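Local coordinates for protein fimbrin (Schizosaccharomyces pombe, PDB 1RT8) that binds and cross-links actin filaments through paired calponin-homology domains and takes part in cell polarity, cytokinesis, mating and spore formation, at residues F443-D446 with V447-G450; E454-Y458 with N459-D463. One frame throughout, in Å; residues are numbered along the deposited sequence.

Interaction 1. Residues F443-D446 with V447-G450; sequences FVLD and VLHG
Val447 lays its CG2 methyl over one face of the Phe443 ring, one turn earlier in the same helix. The methyl stands 4.0 Å from the ring centroid, a CH-pi contact displaced toward the CE2 and CZ rim. Phe443 turns its ring to meet it because CG lies anti to the backbone N (chi1 179°), beside the carbonyl carbon. Val447 CG2 lies beside its own backbone N, and the branch at CB thereby puts a methyl close both to the ring and to Phe443 O, 3.2 Å from CG2. Leu448 instead lays its CG against the backbone, 3.4 Å from Val444 O, while the CD2 methyl of Leu445 only grazes Leu448 CD1 at 4.5 Å; both leucines also pack on Ala477 of helix 467-483 and on the loop that follows their own helix.

This buried side belongs to helix 442-451 of the fourth calponin-homology domain, where Phe443 faces helix 410-421, Val444 reaches helix 467-483, and Val447 and Leu448 meet Leu510 of helix 500-511. Successive i to i+4 bonds hold the turn, from Val447 N to Phe443 O (2.9 Å) through Gly450 N to Asp446 O (2.9 Å).

Toward the last turn the packing gives way to polar, partly exposed ground. His449 swings its imidazole away from Asp446, and a water bridges Asp446 O and His449 ND1 (2.8 Å from ND1), lying in the ring plane at the edge. The buried carboxylate of Asp446 looks elsewhere, to Tyr458 and to the backbone N atoms of Lys426 and Gly427.

Interaction 2. Residues E454-Y458 with N459-D463; sequences EYVDY and NLVTD
Tyr458 and Val461 lie side by side and point the same way, the ring carbon CD2 of Tyr458 3.9 Å from Val461 CG2. The methyl approaches the ring obliquely, whereas Val456 CG1 stands 3.9 Å above one ring face, offset toward the rim. That CG1 also comes within 4.3 Å of Val461 CG2, so the two valines and the flat ring form an apolar patch beside helix 442-451.

Asp457 and Asn459 are set differently: their side chains cross, with carboxylate and amide planes 51° apart. A chi1 of -175° carries the carboxylate of Asp457 forward beside the carbonyl carbon, where OD1 reaches Asn459 N at 2.8 Å and is met nearly along its C-O bond. Joined to the Leu460 N to Asp457 O bond (2.8 Å), this is an Asx turn together with a beta turn over residues 457-460, in the loop between helices 442-451 and 467-483. Aspartate suits the corner because its short side chain reaches an amide two residues on. A second turn follows, as Val461 N bonds Tyr458 O at 3.2 Å from well above the carbonyl plane. Leu460 folds its CD1 back to 4.1 Å from Asp457 CB.

In the fold
Interaction 1 is a buried contact within one helix, whereas interaction 2 is a surface contact in the loop that leaves that helix for helix 467-483; both belong to the fourth calponin-homology domain and the second actin-binding region. The centres of interactions 1 and 2 lie about 10 Å apart, and the loop folds back onto the helix. Regular i to i+4 bonds dominate the first, tight turns with an aspartate side chain the second. Tyr458 OH lies 2.5 Å from Asp446 OD1, a probable hydrogen bond, and the Tyr458 ring meets that of His449, their planes about 55° apart. Apolar packing also joins helix and loop, Val456 on Leu448 and Val461 on Leu445.

Interaction 1. Residues F443-D446 with V447-G450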
loop_
_atom_site.group_PDB
_atom_site.type_symbol
_atom_site.label_atom_id
_atom_site.label_comp_id
_atom_site.label_asym_id
_atom_site.label_seq_id
_atom_site.Cartn_x
_atom_site.Cartn_y
_atom_site.Cartn_z
ATOM N N PHE A 443 22.262 13.658 4.595
ATOM C CA PHE A 443 22.790 12.691 5.547
ATOM C C PHE A 443 22.371 11.257 5.209
ATOM O O PHE A 443 23.212 10.356 5.192
ATOM C CB PHE A 443 22.323 13.021 6.966
ATOM C CG PHE A 443 22.822 12.057 7.994
ATOM C CD1 PHE A 443 24.172 12.016 8.327
ATOM C CD2 PHE A 443 21.951 11.157 8.602
ATOM C CE1 PHE A 443 24.649 11.087 9.255
ATOM C CE2 PHE A 443 22.416 10.232 9.523
ATOM C CZ PHE A 443 23.769 10.194 9.854
ATOM N N VAL A 444 21.080 11.033 4.944
ATOM C CA VAL A 444 20.627 9.680 4.626
ATOM C C VAL A 444 21.263 9.142 3.346
ATOM O O VAL A 444 21.549 7.950 3.245
ATOM C CB VAL A 444 19.074 9.570 4.552
ATOM C CG1 VAL A 444 18.483 9.848 5.942
ATOM C CG2 VAL A 444 18.497 10.533 3.501
ATOM N N LEU A 445 21.502 10.015 2.372
ATOM C CA LEU A 445 22.153 9.586 1.141
ATOM C C LEU A 445 23.628 9.233 1.451
ATOM O O LEU A 445 24.179 8.293 0.871
ATOM C CB LEU A 445 22.047 10.685 0.074
ATOM C CG LEU A 445 20.632 10.880 -0.486
ATOM C CD1 LEU A 445 20.556 12.145 -1.314
ATOM C CD2 LEU A 445 20.245 9.670 -1.332
ATOM N N ASP A 446 24.251 9.962 2.378
ATOM C CA ASP A 446 25.638 9.667 2.772
ATOM C C ASP A 446 25.724 8.316 3.487
ATOM O O ASP A 446 26.696 7.570 3.319
ATOM C CB ASP A 446 26.197 10.739 3.714
ATOM C CG ASP A 446 26.572 12.014 2.997
ATOM O OD1 ASP A 446 26.690 11.992 1.757
ATOM O OD2 ASP A 446 26.758 13.036 3.682
ATOM N N VAL A 447 24.720 8.012 4.310
ATOM C CA VAL A 447 24.699 6.737 5.021
ATOM C C VAL A 447 24.668 5.621 3.976
ATOM O O VAL A 447 25.429 4.656 4.054
ATOM C CB VAL A 447 23.450 6.606 5.907
ATOM C CG1 VAL A 447 23.404 5.224 6.535
ATOM C CG2 VAL A 447 23.466 7.674 6.994
ATOM N N LEU A 448 23.784 5.769 2.994
ATOM C CA LEU A 448 23.637 4.781 1.933
ATOM C C LEU A 448 24.919 4.669 1.121
ATOM O O LEU A 448 25.278 3.585 0.639
ATOM C CB LEU A 448 22.459 5.167 1.030
ATOM C CG LEU A 448 21.068 5.004 1.664
ATOM C CD1 LEU A 448 20.023 5.851 0.956
ATOM C CD2 LEU A 448 20.684 3.546 1.606
ATOM N N HIS A 449 25.604 5.795 0.971
ATOM C CA HIS A 449 26.850 5.840 0.227
ATOM C C HIS A 449 27.899 5.050 0.995
ATOM O O HIS A 449 28.794 4.439 0.405
ATOM C CB HIS A 449 27.311 7.290 0.036
ATOM C CG HIS A 449 28.633 7.409 -0.657
ATOM N ND1 HIS A 449 29.822 7.547 0.028
ATOM C CD2 HIS A 449 28.962 7.334 -1.969
ATOM C CE1 HIS A 449 30.825 7.547 -0.832
ATOM N NE2 HIS A 449 30.331 7.418 -2.049
ATOM N N GLY A 450 27.792 5.062 2.319
ATOM C CA GLY A 450 28.739 4.305 3.115
ATOM C C GLY A 450 28.490 2.808 3.011
ATOM O O GLY A 450 29.423 2.006 3.098
HETATM O O HOH W 1 29.399 8.377 2.714
#

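Interaction 2. Residues E454-Y458 with N459-D463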
loop_
_atom_site.group_PDB
_atom_site.type_symbol
_atom_site.label_atom_id
_atom_site.label_comp_id
_atom_site.label_asym_id
_atom_site.label_seq_id
_atom_site.Cartn_x
_atom_site.Cartn_y
_atom_site.Cartn_z
ATOM N N GLU A 454 28.683 2.670 -4.771
ATOM C CA GLU A 454 28.240 2.651 -6.162
ATOM C C GLU A 454 26.787 3.084 -6.355
ATOM O O GLU A 454 26.428 3.595 -7.410
ATOM C CB GLU A 454 28.425 1.255 -6.771
ATOM C CG GLU A 454 29.868 0.757 -6.846
ATOM C CD GLU A 454 30.476 0.464 -5.479
ATOM O OE1 GLU A 454 29.733 0.050 -4.560
ATOM O OE2 GLU A 454 31.706 0.631 -5.328
ATOM N N TYR A 455 25.957 2.894 -5.336
ATOM C CA TYR A 455 24.552 3.250 -5.449
ATOM C C TYR A 455 24.242 4.727 -5.303
ATOM O O TYR A 455 23.153 5.162 -5.660
ATOM C CB TYR A 455 23.730 2.474 -4.420
ATOM C CG TYR A 455 23.488 1.029 -4.782
ATOM C CD1 TYR A 455 24.093 0.456 -5.898
ATOM C CD2 TYR A 455 22.632 0.239 -4.017
ATOM C CE1 TYR A 455 23.849 -0.864 -6.245
ATOM C CE2 TYR A 455 22.382 -1.076 -4.354
ATOM C CZ TYR A 455 22.989 -1.628 -5.467
ATOM O OH TYR A 455 22.734 -2.942 -5.801
ATOM N N VAL A 456 25.185 5.495 -4.772
ATOM C CA VAL A 456 24.947 6.911 -4.568
ATOM C C VAL A 456 25.827 7.781 -5.462
ATOM O O VAL A 456 27.024 7.949 -5.218
ATOM C CB VAL A 456 25.168 7.286 -3.093
ATOM C CG1 VAL A 456 24.905 8.774 -2.889
ATOM C CG2 VAL A 456 24.232 6.435 -2.190
ATOM N N ASP A 457 25.211 8.321 -6.508
ATOM C CA ASP A 457 25.891 9.191 -7.465
ATOM C C ASP A 457 25.579 10.601 -7.002
ATOM O O ASP A 457 24.453 11.068 -7.154
ATOM C CB ASP A 457 25.315 8.975 -8.867
ATOM C CG ASP A 457 26.055 9.765 -9.934
ATOM O OD1 ASP A 457 26.353 10.953 -9.698
ATOM O OD2 ASP A 457 26.331 9.191 -11.010
ATOM N N TYR A 458 26.566 11.289 -6.442
ATOM C CA TYR A 458 26.315 12.629 -5.943
ATOM C C TYR A 458 25.906 13.668 -6.985
ATOM O O TYR A 458 25.524 14.786 -6.635
ATOM C CB TYR A 458 27.505 13.113 -5.116
ATOM C CG TYR A 458 27.566 12.429 -3.772
ATOM C CD1 TYR A 458 28.455 11.382 -3.533
ATOM C CD2 TYR A 458 26.703 12.806 -2.747
ATOM C CE1 TYR A 458 28.483 10.727 -2.300
ATOM C CE2 TYR A 458 26.718 12.158 -1.515
ATOM C CZ TYR A 458 27.611 11.124 -1.298
ATOM O OH TYR A 458 27.632 10.499 -0.075
ATOM N N ASN A 459 25.979 13.304 -8.261
ATOM C CA ASN A 459 25.548 14.216 -9.309
ATOM C C ASN A 459 24.022 14.261 -9.272
ATOM O O ASN A 459 23.403 15.202 -9.773
ATOM C CB ASN A 459 26.035 13.737 -10.679
ATOM C CG ASN A 459 27.504 14.023 -10.898
ATOM O OD1 ASN A 459 27.973 15.118 -10.603
ATOM N ND2 ASN A 459 28.237 13.045 -11.416
ATOM N N LEU A 460 23.421 13.238 -8.662
ATOM C CA LEU A 460 21.972 13.153 -8.535
ATOM C C LEU A 460 21.518 13.627 -7.158
ATOM O O LEU A 460 20.335 13.538 -6.831
ATOM C CB LEU A 460 21.504 11.712 -8.738
ATOM C CG LEU A 460 21.906 11.012 -10.037
ATOM C CD1 LEU A 460 21.401 9.578 -10.022
ATOM C CD2 LEU A 460 21.331 11.767 -11.220
ATOM N N VAL A 461 22.456 14.117 -6.351
ATOM C CA VAL A 461 22.142 14.590 -5.006
ATOM C C VAL A 461 22.155 16.112 -4.934
ATOM O O VAL A 461 23.152 16.753 -5.266
ATOM C CB VAL A 461 23.150 14.024 -3.969
ATOM C CG1 VAL A 461 22.921 14.660 -2.596
ATOM C CG2 VAL A 461 23.003 12.512 -3.878
ATOM N N THR A 462 21.041 16.689 -4.503
ATOM C CA THR A 462 20.951 18.136 -4.393
ATOM C C THR A 462 21.506 18.522 -3.032
ATOM O O THR A 462 21.994 17.668 -2.288
ATOM C CB THR A 462 19.497 18.627 -4.484
ATOM O OG1 THR A 462 18.844 18.416 -3.227
ATOM C CG2 THR A 462 18.747 17.867 -5.572
ATOM N N ASP A 463 21.435 19.805 -2.708
ATOM C CA ASP A 463 21.924 20.269 -1.422
ATOM C C ASP A 463 20.728 20.388 -0.492
ATOM O O ASP A 463 20.862 20.803 0.652
ATOM C CB ASP A 463 22.627 21.621 -1.580
ATOM C CG ASP A 463 21.664 22.747 -1.908
ATOM O OD1 ASP A 463 20.695 22.515 -2.660
ATOM O OD2 ASP A 463 21.887 23.872 -1.417
#